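Local coordinates for protein pyruvate kinase (Pyrobaculum aerophilum, PDB 3QTG) that transfers the phosphate of phosphoenolpyruvate to ADP, yielding pyruvate and ATP in the final step of glycolysis, at residues Ala189-Arg194 and Leu221-Gln226; Arg14-Arg19 and Ile414-Glu419; Lys282-Ala287 and Met314-Leu319. All coordinates share one frame; numbering follows the deposited sequence.

How the interactions relate
Interactions 2 and 3 are buried neighbours, their centres about 10 Å apart, whereas interaction 1 is partly buried, its centre about 24 to 25 Å from theirs. Interaction 3 joins the last two strands of the TIM barrel by parallel backbone bonds and an aspartate side chain. Strand 318-321 also pairs with strand 18-22, where K18 N meets D317 O and K18 O meets L319 N, so interactions 2 and 3 share this junction. Interaction 2 connects it to the C-terminal alpha/beta domain, combining a lysine ammonium bonded to carbonyls, a tryptophan face and a long charge pair. Interaction 1 joins two helix-to-strand connections at the barrel's periphery, relying on an arginine, an aromatic face and a water.

Interaction 1. Residues Ala189-Arg194 and Leu221-Gln226; sequences AISPIR and LGFQSQ
R194 lies across F223 and the backbone of L221 and G222, where two helix-to-strand connections of the TIM barrel meet: one follows helix 181-190, and the other leaves helix 208-220 through a Schellman motif with G222 at its positive-phi position. The arginine starts over the aromatic face. Its CB stands 3.5 Å from the centroid of the F223 ring, 8° off the ring normal, a CH-pi contact. CG lies between the backbone N and the carbonyl carbon (chi1 59°), and from there the chain runs extended to NE. CD comes within 3.1 Å of G222 O and 3.2 Å of L221 O. The guanidinium has L221 O over one face and G222 O near its plane at the edge, so its charge probably steadies these two carbonyls just past a helix C-terminus. At the tip, NH1 donates back to S191 O at 2.8 Å, with the donor above the carbonyl plane, 47° out of it. An alanine here would probably leave the L221 and G222 carbonyls without this positive charge, and S191 O without its side-chain donor, while the CB contact with the ring could remain. Glycine suits position 222 for its positive phi and because a CB would collide with R194 NE. S191 is small enough to sit at the edge of the F223 ring, its OG 3.2 Å from CE1, while that hydroxyl is hydrogen-bonded to L187 O one helical turn back. One water completes the join: it donates to R194 O at 2.6 Å and accepts from Q224 N at 2.7 Å.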
loop_
_atom_site.group_PDB
_atom_site.type_symbol
_atom_site.label_atom_id
_atom_site.label_comp_id
_atom_site.label_asym_id
_atom_site.label_seq_id
_atom_site.Cartn_x
_atom_site.Cartn_y
_atom_site.Cartn_z
ATOM N N ALA A 189 7.987 -54.336 -4.038
ATOM C CA ALA A 189 7.771 -54.963 -5.340
ATOM C C ALA A 189 8.372 -54.139 -6.475
ATOM O O ALA A 189 8.822 -54.689 -7.481
ATOM C CB ALA A 189 6.279 -55.173 -5.584
ATOM N N ILE A 190 8.380 -52.817 -6.301
ATOM C CA ILE A 190 8.769 -51.876 -7.359
ATOM C C ILE A 190 10.162 -51.281 -7.109
ATOM O O ILE A 190 10.742 -50.649 -7.986
ATOM C CB ILE A 190 7.644 -50.804 -7.584
ATOM C CG1 ILE A 190 6.621 -51.317 -8.602
ATOM C CG2 ILE A 190 8.177 -49.459 -8.032
ATOM C CD1 ILE A 190 5.365 -51.917 -7.971
ATOM N N SER A 191 10.702 -51.546 -5.920
ATOM C CA SER A 191 12.052 -51.118 -5.528
ATOM C C SER A 191 13.223 -51.397 -6.481
ATOM O O SER A 191 14.201 -50.645 -6.450
ATOM C CB SER A 191 12.397 -51.641 -4.128
ATOM O OG SER A 191 11.614 -50.964 -3.155
ATOM N N PRO A 192 13.157 -52.468 -7.309
ATOM C CA PRO A 192 14.219 -52.583 -8.332
ATOM C C PRO A 192 14.303 -51.402 -9.328
ATOM O O PRO A 192 15.375 -51.145 -9.878
ATOM C CB PRO A 192 13.864 -53.882 -9.067
ATOM C CG PRO A 192 13.022 -54.660 -8.091
ATOM C CD PRO A 192 12.234 -53.622 -7.354
ATOM N N ILE A 193 13.196 -50.690 -9.545
ATOM C CA ILE A 193 13.171 -49.553 -10.493
ATOM C C ILE A 193 12.987 -48.190 -9.785
ATOM O O ILE A 193 12.506 -47.212 -10.363
ATOM C CB ILE A 193 12.124 -49.783 -11.629
ATOM C CG1 ILE A 193 10.720 -49.990 -11.052
ATOM C CG2 ILE A 193 12.519 -51.017 -12.465
ATOM C CD1 ILE A 193 9.612 -49.653 -12.013
ATOM N N ARG A 194 13.411 -48.150 -8.527
ATOM C CA ARG A 194 13.212 -47.004 -7.664
ATOM C C ARG A 194 13.927 -45.742 -8.133
ATOM O O ARG A 194 13.530 -44.632 -7.758
ATOM C CB ARG A 194 13.668 -47.341 -6.249
ATOM C CG ARG A 194 15.122 -47.747 -6.176
ATOM C CD ARG A 194 15.551 -47.895 -4.755
ATOM N NE ARG A 194 16.954 -48.290 -4.636
ATOM C CZ ARG A 194 17.359 -49.555 -4.633
ATOM N NH1 ARG A 194 16.473 -50.526 -4.762
ATOM N NH2 ARG A 194 18.644 -49.845 -4.507
ATOM N N LEU A 221 14.205 -48.203 1.747
ATOM C CA LEU A 221 14.140 -48.987 0.514
ATOM C C LEU A 221 14.980 -48.400 -0.612
ATOM O O LEU A 221 14.992 -48.924 -1.724
ATOM C CB LEU A 221 12.684 -49.164 0.076
ATOM C CG LEU A 221 11.840 -50.100 0.934
ATOM C CD1 LEU A 221 10.373 -49.980 0.564
ATOM C CD2 LEU A 221 12.330 -51.561 0.813
ATOM N N GLY A 222 15.695 -47.322 -0.306
ATOM C CA GLY A 222 16.600 -46.678 -1.263
ATOM C C GLY A 222 15.951 -45.747 -2.280
ATOM O O GLY A 222 16.574 -45.396 -3.276
ATOM N N PHE A 223 14.700 -45.357 -2.052
ATOM C CA PHE A 223 14.060 -44.368 -2.919
ATOM C C PHE A 223 14.630 -42.984 -2.664
ATOM O O PHE A 223 14.969 -42.646 -1.524
ATOM C CB PHE A 223 12.545 -44.323 -2.701
ATOM C CG PHE A 223 11.799 -45.449 -3.356
ATOM C CD1 PHE A 223 11.806 -46.728 -2.797
ATOM C CD2 PHE A 223 11.083 -45.233 -4.528
ATOM C CE1 PHE A 223 11.111 -47.770 -3.392
ATOM C CE2 PHE A 223 10.382 -46.271 -5.132
ATOM C CZ PHE A 223 10.397 -47.548 -4.554
ATOM N N GLN A 224 14.721 -42.188 -3.726
ATOM C CA GLN A 224 15.022 -40.759 -3.600
ATOM C C GLN A 224 13.893 -39.958 -4.243
ATOM O O GLN A 224 14.094 -39.243 -5.218
ATOM C CB GLN A 224 16.370 -40.424 -4.241
ATOM C CG GLN A 224 17.556 -41.112 -3.577
ATOM C CD GLN A 224 18.795 -41.129 -4.452
ATOM O OE1 GLN A 224 19.562 -42.092 -4.438
ATOM N NE2 GLN A 224 18.993 -40.071 -5.224
ATOM N N SER A 225 12.696 -40.100 -3.693
ATOM C CA SER A 225 11.505 -39.525 -4.294
ATOM C C SER A 225 10.911 -38.405 -3.448
ATOM O O SER A 225 11.077 -38.392 -2.225
ATOM C CB SER A 225 10.484 -40.626 -4.535
ATOM O OG SER A 225 10.972 -41.515 -5.536
ATOM N N GLN A 226 10.240 -37.456 -4.105
ATOM C CA GLN A 226 9.481 -36.415 -3.404
ATOM C C GLN A 226 8.205 -37.066 -2.908
ATOM O O GLN A 226 7.646 -37.916 -3.597
ATOM C CB GLN A 226 9.113 -35.287 -4.366
ATOM C CG GLN A 226 10.303 -34.539 -4.942
ATOM C CD GLN A 226 10.979 -33.685 -3.896
ATOM O OE1 GLN A 226 12.113 -33.938 -3.516
ATOM N NE2 GLN A 226 10.276 -32.686 -3.408
HETATM O O HOH W 1 13.651 -42.646 -6.130
#

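Interaction 2. Residues Arg14-Arg19 and Ile414-Glu419; sequences RNLTKR and IVWALE
The six-membered ring of W416 carries L16 on one face: CB stands 3.8 Å from its centroid as a CH-pi contact, and CD1 reaches CZ2 at 3.7 Å. W416 belongs to a type II beta turn, V415 to L418, which brings the edge strand 418-422 of the C-terminal alpha/beta sheet against the entry to strand 18-22, the first of the TIM barrel. T17 OG1 approaches the same ring obliquely, but its hydrogen bond is to Y347, which also meets the indole edge-to-face. R394 adds a cation-pi contact and P395 O takes the bond from NE1. The second flat pair is R14 and E419, whose guanidinium and carboxylate planes are stacked 11° apart; NH1 and OE2 are 3.8 Å apart, a long salt bridge of charge alone, with R14 poorly ordered. A417 takes the positive-phi place in the turn, and its N donates to L16 O at 3.0 Å and 162°. Its small CB leaves room for L16 CD2, 3.8 Å away. K18 suits the buried site because a long chain can bring one ammonium to several carbonyls. Its CG and CE pass beside V415 O, and a bend at chi4 (57°) turns NZ in to donate to V415 O at 2.7 Å. S413 O is another acceptor for NZ, and L418 O takes a bond of 2.8 Å from it in the carbonyl plane, on a lone pair.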
loop_
_atom_site.group_PDB
_atom_site.type_symbol
_atom_site.label_atom_id
_atom_site.label_comp_id
_atom_site.label_asym_id
_atom_site.label_seq_id
_atom_site.Cartn_x
_atom_site.Cartn_y
_atom_site.Cartn_z
ATOM N N ARG A 14 4.244 -21.917 -24.350
ATOM C CA ARG A 14 4.723 -22.846 -23.318
ATOM C C ARG A 14 3.956 -22.669 -22.011
ATOM O O ARG A 14 3.772 -21.553 -21.531
ATOM C CB ARG A 14 6.233 -22.702 -23.085
ATOM C CG ARG A 14 6.843 -23.796 -22.192
ATOM C CD ARG A 14 6.540 -25.207 -22.716
ATOM N NE ARG A 14 7.341 -25.548 -23.898
ATOM C CZ ARG A 14 8.306 -26.469 -23.920
ATOM N NH1 ARG A 14 8.600 -27.167 -22.823
ATOM N NH2 ARG A 14 8.982 -26.689 -25.046
ATOM N N ASN A 15 3.511 -23.787 -21.447
ATOM C CA ASN A 15 2.651 -23.746 -20.276
ATOM C C ASN A 15 3.388 -23.493 -18.961
ATOM O O ASN A 15 4.520 -23.945 -18.744
ATOM C CB ASN A 15 1.709 -24.973 -20.206
ATOM C CG ASN A 15 0.488 -24.836 -21.128
ATOM O OD1 ASN A 15 0.023 -25.815 -21.725
ATOM N ND2 ASN A 15 -0.031 -23.616 -21.252
ATOM N N LEU A 16 2.728 -22.726 -18.102
ATOM C CA LEU A 16 3.217 -22.471 -16.763
ATOM C C LEU A 16 2.604 -23.513 -15.862
ATOM O O LEU A 16 3.301 -24.100 -15.048
ATOM C CB LEU A 16 2.874 -21.052 -16.337
ATOM C CG LEU A 16 3.362 -19.914 -17.258
ATOM C CD1 LEU A 16 3.049 -18.570 -16.619
ATOM C CD2 LEU A 16 4.858 -20.024 -17.534
ATOM N N THR A 17 1.305 -23.766 -16.053
ATOM C CA THR A 17 0.617 -24.890 -15.412
ATOM C C THR A 17 1.075 -26.192 -16.063
ATOM O O THR A 17 1.048 -26.332 -17.278
ATOM C CB THR A 17 -0.900 -24.783 -15.544
ATOM O OG1 THR A 17 -1.312 -23.463 -15.178
ATOM C CG2 THR A 17 -1.582 -25.800 -14.633
ATOM N N LYS A 18 1.504 -27.133 -15.233
ATOM C CA LYS A 18 1.992 -28.413 -15.715
ATOM C C LYS A 18 0.878 -29.459 -15.848
ATOM O O LYS A 18 -0.126 -29.422 -15.142
ATOM C CB LYS A 18 3.157 -28.909 -14.837
ATOM C CG LYS A 18 4.331 -27.913 -14.754
ATOM C CD LYS A 18 4.810 -27.511 -16.149
ATOM C CE LYS A 18 6.007 -26.608 -16.097
ATOM N NZ LYS A 18 7.079 -27.288 -15.334
ATOM N N ARG A 19 1.080 -30.387 -16.777
ATOM C CA ARG A 19 0.039 -31.306 -17.232
ATOM C C ARG A 19 0.480 -32.722 -16.891
ATOM O O ARG A 19 1.526 -33.188 -17.358
ATOM C CB ARG A 19 -0.155 -31.157 -18.753
ATOM C CG ARG A 19 -0.451 -29.719 -19.247
ATOM C CD ARG A 19 0.060 -29.457 -20.687
ATOM N NE ARG A 19 1.507 -29.672 -20.780
ATOM C CZ ARG A 19 2.245 -29.562 -21.881
ATOM N NH1 ARG A 19 1.702 -29.238 -23.050
ATOM N NH2 ARG A 19 3.549 -29.777 -21.807
ATOM N N ILE A 414 7.170 -30.968 -13.151
ATOM C CA ILE A 414 5.802 -30.705 -12.712
ATOM C C ILE A 414 5.694 -29.543 -11.708
ATOM O O ILE A 414 4.681 -29.384 -11.030
ATOM C CB ILE A 414 5.066 -32.016 -12.233
ATOM C CG1 ILE A 414 5.717 -32.639 -10.981
ATOM C CG2 ILE A 414 5.027 -33.045 -13.381
ATOM C CD1 ILE A 414 4.733 -33.505 -10.187
ATOM N N VAL A 415 6.751 -28.735 -11.625
ATOM C CA VAL A 415 6.747 -27.515 -10.825
ATOM C C VAL A 415 6.386 -26.332 -11.749
ATOM O O VAL A 415 6.848 -26.264 -12.895
ATOM C CB VAL A 415 8.125 -27.297 -10.099
ATOM C CG1 VAL A 415 8.100 -26.001 -9.256
ATOM C CG2 VAL A 415 8.463 -28.493 -9.176
ATOM N N TRP A 416 5.531 -25.443 -11.264
ATOM C CA TRP A 416 5.124 -24.199 -11.956
ATOM C C TRP A 416 6.232 -23.499 -12.764
ATOM O O TRP A 416 7.272 -23.143 -12.216
ATOM C CB TRP A 416 4.578 -23.209 -10.925
ATOM C CG TRP A 416 4.357 -21.816 -11.460
ATOM C CD1 TRP A 416 5.272 -20.785 -11.485
ATOM C CD2 TRP A 416 3.149 -21.291 -12.027
ATOM N NE1 TRP A 416 4.711 -19.675 -12.025
ATOM C CE2 TRP A 416 3.415 -19.943 -12.382
ATOM C CE3 TRP A 416 1.866 -21.824 -12.262
ATOM C CZ2 TRP A 416 2.445 -19.101 -12.969
ATOM C CZ3 TRP A 416 0.880 -20.983 -12.857
ATOM C CH2 TRP A 416 1.192 -19.626 -13.195
ATOM N N ALA A 417 5.974 -23.311 -14.055
ATOM C CA ALA A 417 6.782 -22.492 -15.001
ATOM C C ALA A 417 8.132 -23.052 -15.398
ATOM O O ALA A 417 8.760 -22.539 -16.334
ATOM C CB ALA A 417 6.930 -21.010 -14.517
ATOM N N LEU A 418 8.604 -24.078 -14.692
ATOM C CA LEU A 418 9.977 -24.537 -14.878
ATOM C C LEU A 418 10.159 -25.326 -16.151
ATOM O O LEU A 418 9.369 -26.236 -16.468
ATOM C CB LEU A 418 10.491 -25.349 -13.680
ATOM C CG LEU A 418 10.444 -24.701 -12.289
ATOM C CD1 LEU A 418 11.234 -25.559 -11.336
ATOM C CD2 LEU A 418 10.967 -23.251 -12.302
ATOM N N GLU A 419 11.208 -24.966 -16.881
ATOM C CA GLU A 419 11.642 -25.769 -18.019
ATOM C C GLU A 419 13.038 -26.339 -17.764
ATOM O O GLU A 419 14.046 -25.671 -18.002
ATOM C CB GLU A 419 11.583 -25.013 -19.346
ATOM C CG GLU A 419 11.472 -26.005 -20.500
ATOM C CD GLU A 419 11.803 -25.403 -21.838
ATOM O OE1 GLU A 419 12.723 -25.926 -22.504
ATOM O OE2 GLU A 419 11.158 -24.405 -22.220
#

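Interaction 3. Residues Lys282-Ala287 and Met314-Leu319; sequences KPIAVA and MGVDSL
D317 reaches across to I284 at the start of the last two parallel strands of the TIM barrel, 284-287 and 318-321, which helix 302-313 links as a beta-alpha-beta unit. OD2 accepts the I284 backbone N-H at 2.7 Å and 160°, met from above the carboxylate plane, 49° out of it, and it also lies against P283 CA. An aspartate is apt here: its short acid extends the strand pairing where the backbone of 314-319 has not yet entered the sheet. I284 O receives two weak bonds, from D317 N at 2.9 Å and S318 N at 3.4 Å. Two residues on along 282-287, V286 N donates to S318 O at 3.2 Å, and regular parallel pairing is under way. The side chains then divide between the two surfaces of the sheet. V286 and L319 turn to helix 302-313, touching T311, with V286 CG2 4.0 Å from V316 CG1 and V286 CB 4.1 Å from L319 CD2; branched and apolar chains fill this layer. A285 and S318, both small, share the barrel's inner side, where the side chain of K230, which probably stabilises the transition state as in relatives, is about 8 Å from that of A285. Farther out, R394 forms a salt bridge with D317 OD2 and is likely to keep the acid ionised, while W416 N holds OD1. G315 breaks from the helix with positive phi, where a CB would jam against the carbonyl of M314. S318 OG, hydrogen-bonded to Y249 OH and W320 NE1, rests 3.5 Å from A285 CB.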
loop_
_atom_site.group_PDB
_atom_site.type_symbol
_atom_site.label_atom_id
_atom_site.label_comp_id
_atom_site.label_asym_id
_atom_site.label_seq_id
_atom_site.Cartn_x
_atom_site.Cartn_y
_atom_site.Cartn_z
ATOM N N LYS A 282 4.591 -24.707 -0.934
ATOM C CA LYS A 282 4.553 -26.102 -1.388
ATOM C C LYS A 282 3.929 -26.177 -2.770
ATOM O O LYS A 282 2.885 -25.592 -2.987
ATOM C CB LYS A 282 3.739 -26.968 -0.422
ATOM C CG LYS A 282 4.312 -27.098 0.982
ATOM C CD LYS A 282 5.733 -27.586 0.965
ATOM C CE LYS A 282 6.264 -27.775 2.389
ATOM N NZ LYS A 282 7.706 -28.105 2.363
ATOM N N PRO A 283 4.553 -26.914 -3.699
ATOM C CA PRO A 283 3.878 -27.107 -4.971
ATOM C C PRO A 283 2.498 -27.781 -4.754
ATOM O O PRO A 283 2.341 -28.590 -3.825
ATOM C CB PRO A 283 4.826 -28.043 -5.741
ATOM C CG PRO A 283 6.154 -27.901 -5.065
ATOM C CD PRO A 283 5.832 -27.649 -3.626
ATOM N N ILE A 284 1.517 -27.419 -5.583
ATOM C CA ILE A 284 0.121 -27.819 -5.394
ATOM C C ILE A 284 -0.469 -28.370 -6.711
ATOM O O ILE A 284 -0.302 -27.785 -7.784
ATOM C CB ILE A 284 -0.739 -26.641 -4.811
ATOM C CG1 ILE A 284 -2.247 -26.935 -4.833
ATOM C CG2 ILE A 284 -0.409 -25.290 -5.491
ATOM C CD1 ILE A 284 -2.753 -27.749 -3.638
ATOM N N ALA A 285 -1.142 -29.508 -6.614
ATOM C CA ALA A 285 -1.858 -30.088 -7.745
ATOM C C ALA A 285 -3.352 -30.195 -7.463
ATOM O O ALA A 285 -3.788 -30.267 -6.312
ATOM C CB ALA A 285 -1.280 -31.482 -8.081
ATOM N N VAL A 286 -4.138 -30.155 -8.529
ATOM C CA VAL A 286 -5.541 -30.546 -8.456
ATOM C C VAL A 286 -5.722 -31.773 -9.360
ATOM O O VAL A 286 -5.324 -31.757 -10.524
ATOM C CB VAL A 286 -6.505 -29.390 -8.800
ATOM C CG1 VAL A 286 -7.944 -29.883 -8.851
ATOM C CG2 VAL A 286 -6.400 -28.249 -7.741
ATOM N N ALA A 287 -6.283 -32.835 -8.784
ATOM C CA ALA A 287 -6.427 -34.149 -9.422
ATOM C C ALA A 287 -7.891 -34.602 -9.477
ATOM O O ALA A 287 -8.650 -34.345 -8.539
ATOM C CB ALA A 287 -5.602 -35.194 -8.640
ATOM N N MET A 314 -5.982 -19.991 -10.466
ATOM C CA MET A 314 -5.632 -19.872 -9.048
ATOM C C MET A 314 -4.130 -19.961 -8.853
ATOM O O MET A 314 -3.615 -19.581 -7.810
ATOM C CB MET A 314 -6.259 -21.001 -8.235
ATOM C CG MET A 314 -7.747 -20.932 -8.001
ATOM S SD MET A 314 -8.179 -22.228 -6.790
ATOM C CE MET A 314 -7.832 -21.318 -5.287
ATOM N N GLY A 315 -3.435 -20.499 -9.850
ATOM C CA GLY A 315 -1.978 -20.588 -9.814
ATOM C C GLY A 315 -1.431 -21.911 -9.292
ATOM O O GLY A 315 -0.321 -21.946 -8.784
ATOM N N VAL A 316 -2.184 -23.005 -9.458
ATOM C CA VAL A 316 -1.677 -24.345 -9.119
ATOM C C VAL A 316 -0.482 -24.709 -10.007
ATOM O O VAL A 316 -0.405 -24.244 -11.158
ATOM C CB VAL A 316 -2.793 -25.446 -9.247
ATOM C CG1 VAL A 316 -3.941 -25.150 -8.287
ATOM C CG2 VAL A 316 -3.312 -25.555 -10.702
ATOM N N ASP A 317 0.434 -25.534 -9.488
ATOM C CA ASP A 317 1.590 -25.994 -10.265
ATOM C C ASP A 317 1.190 -26.954 -11.381
ATOM O O ASP A 317 1.791 -26.933 -12.454
ATOM C CB ASP A 317 2.611 -26.754 -9.406
ATOM C CG ASP A 317 3.246 -25.911 -8.330
ATOM O OD1 ASP A 317 4.456 -25.586 -8.449
ATOM O OD2 ASP A 317 2.550 -25.614 -7.347
ATOM N N SER A 318 0.241 -27.844 -11.096
ATOM C CA SER A 318 -0.170 -28.890 -12.056
ATOM C C SER A 318 -1.639 -29.337 -11.950
ATOM O O SER A 318 -2.305 -29.128 -10.911
ATOM C CB SER A 318 0.771 -30.105 -11.999
ATOM O OG SER A 318 0.894 -30.615 -10.684
ATOM N N LEU A 319 -2.123 -29.939 -13.044
ATOM C CA LEU A 319 -3.444 -30.571 -13.127
ATOM C C LEU A 319 -3.256 -32.017 -13.577
ATOM O O LEU A 319 -2.514 -32.293 -14.526
ATOM C CB LEU A 319 -4.394 -29.826 -14.085
ATOM C CG LEU A 319 -4.692 -28.323 -13.826
ATOM C CD1 LEU A 319 -5.379 -27.682 -15.015
ATOM C CD2 LEU A 319 -5.532 -28.081 -12.577
#